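Local coordinates for endolysin (Clostridium phage phictp1, PDB 5A6S), which probably binds the bacterial cell wall through this domain, as part of a phage endolysin that would help break open the host cell, at residues E17-A20 against D21-C25. The protein carries 1 engineered substitution. Sequence-based numbering, arbitrary orientation.
Sequences EYLA and DRLAC
L19 and L23, one turn apart on helix 11-23, meet where CG of L19 lies 4.0 Å from CD1 of L23. L19 reaches this neighbour because its CG stands anti to the backbone N (chi1 -176°), and the two branched side chains cross at a slant. Branched and wholly apolar, L19 suits the inward face of the helix, packed between the sheet and helix 65-77, while L23, at the helix end, is partly exposed and leans on Y43. Beneath them the backbone bond from L23 N to L19 O measures 2.8 Å and is almost straight at 175°. The next carbonyl, A20 O, accepts C25 N at 3.0 Å, on a lone pair in the carbonyl plane. This is a Schellman motif: A24, the C-prime residue, takes positive phi (52°), a left-handed conformation easiest for glycine and somewhat less favourable for alanine, and its N makes a weak 3.3 Å bond to D21 O. The turn ends the helix of a beta-alpha-beta unit and sends the chain toward strand 27-29. The compact thiol of C25 fits beside A20, with SG 3.8 Å from CA of A20 and near its methyl group, and the C25 side chain also packs on N3 and V5 of strand 3-7. On another flank, D21 N bonds E17 O at 2.9 Å, and the two carboxylates keep apart, OE1 of E17 being 5.4 Å from OD1 of D21. Each of these oxygens forms a salt bridge to a basic side chain on the chain of another protein, which probably offsets their mutual repulsion, while OD2 of D21 pairs with R14 and R65 of the second subunit, whose R14 also makes a cation-pi contact with the ring of Y18.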
loop_
_atom_site.group_PDB
_atom_site.type_symbol
_atom_site.label_atom_id
_atom_site.label_comp_id
_atom_site.label_asym_id
_atom_site.label_seq_id
_atom_site.Cartn_x
_atom_site.Cartn_y
_atom_site.Cartn_z
ATOM N N GLU B 17 1.078 -3.260 -5.541
ATOM C CA GLU B 17 1.955 -2.164 -5.923
ATOM C C GLU B 17 3.461 -2.460 -5.748
ATOM O O GLU B 17 4.208 -2.041 -6.603
ATOM C CB GLU B 17 1.554 -0.799 -5.252
ATOM C CG GLU B 17 0.158 -0.233 -5.491
ATOM C CD GLU B 17 -0.212 0.165 -6.939
ATOM O OE1 GLU B 17 0.731 0.227 -7.775
ATOM O OE2 GLU B 17 -1.443 0.344 -7.300
ATOM N N TYR B 18 3.914 -3.153 -4.692
ATOM C CA TYR B 18 5.275 -3.608 -4.603
ATOM C C TYR B 18 5.632 -4.568 -5.741
ATOM O O TYR B 18 6.697 -4.452 -6.333
ATOM C CB TYR B 18 5.528 -4.349 -3.278
ATOM C CG TYR B 18 5.639 -3.423 -2.048
ATOM C CD1 TYR B 18 6.727 -2.579 -1.889
ATOM C CD2 TYR B 18 4.739 -3.501 -1.021
ATOM C CE1 TYR B 18 6.829 -1.700 -0.801
ATOM C CE2 TYR B 18 4.855 -2.689 0.094
ATOM C CZ TYR B 18 5.898 -1.773 0.196
ATOM O OH TYR B 18 5.998 -1.031 1.307
ATOM N N LEU B 19 4.741 -5.516 -6.040
ATOM C CA LEU B 19 5.028 -6.399 -7.178
ATOM C C LEU B 19 5.148 -5.619 -8.520
ATOM O O LEU B 19 6.056 -5.876 -9.333
ATOM C CB LEU B 19 3.953 -7.490 -7.255
ATOM C CG LEU B 19 4.160 -8.562 -8.326
ATOM C CD1 LEU B 19 5.467 -9.288 -8.105
ATOM C CD2 LEU B 19 2.971 -9.544 -8.384
ATOM N N ALA B 20 4.244 -4.689 -8.758
ATOM C CA ALA B 20 4.278 -3.860 -9.977
ATOM C C ALA B 20 5.542 -2.954 -10.042
ATOM O O ALA B 20 6.100 -2.652 -11.116
ATOM C CB ALA B 20 3.037 -3.045 -10.016
ATOM N N ASP B 21 6.019 -2.530 -8.876
ATOM C CA ASP B 21 7.262 -1.783 -8.897
ATOM C C ASP B 21 8.383 -2.709 -9.391
ATOM O O ASP B 21 9.278 -2.294 -10.141
ATOM C CB ASP B 21 7.601 -1.284 -7.502
ATOM C CG ASP B 21 6.758 -0.134 -7.064
ATOM O OD1 ASP B 21 6.100 0.571 -7.880
ATOM O OD2 ASP B 21 6.853 0.227 -5.849
ATOM N N ARG B 22 8.430 -3.916 -8.871
ATOM C CA ARG B 22 9.515 -4.794 -9.220
ATOM C C ARG B 22 9.413 -5.244 -10.698
ATOM O O ARG B 22 10.435 -5.230 -11.401
ATOM C CB ARG B 22 9.619 -5.980 -8.341
ATOM C CG ARG B 22 10.623 -6.965 -8.878
ATOM C CD ARG B 22 12.043 -6.462 -8.706
ATOM N NE ARG B 22 12.971 -7.539 -9.114
ATOM C CZ ARG B 22 13.209 -7.892 -10.388
ATOM N NH1 ARG B 22 12.586 -7.293 -11.422
ATOM N NH2 ARG B 22 14.078 -8.854 -10.639
ATOM N N LEU B 23 8.224 -5.574 -11.158
ATOM C CA LEU B 23 7.978 -5.879 -12.576
ATOM C C LEU B 23 7.983 -4.666 -13.492
ATOM O O LEU B 23 7.947 -4.840 -14.708
ATOM C CB LEU B 23 6.658 -6.602 -12.769
ATOM C CG LEU B 23 6.556 -7.945 -12.043
ATOM C CD1 LEU B 23 5.129 -8.432 -12.163
ATOM C CD2 LEU B 23 7.547 -9.033 -12.449
ATOM N N ALA B 24 7.979 -3.452 -12.920
ATOM C CA ALA B 24 7.853 -2.215 -13.639
ATOM C C ALA B 24 6.645 -2.250 -14.567
ATOM O O ALA B 24 6.755 -1.962 -15.792
ATOM C CB ALA B 24 9.111 -1.939 -14.508
ATOM N N CYS B 25 5.462 -2.493 -13.993
ATOM C CA CYS B 25 4.311 -2.648 -14.815
ATOM C C CYS B 25 3.077 -1.936 -14.220
ATOM O O CYS B 25 3.157 -1.400 -13.134
ATOM C CB CYS B 25 4.077 -4.131 -14.940
ATOM S SG CYS B 25 3.417 -5.010 -13.508
#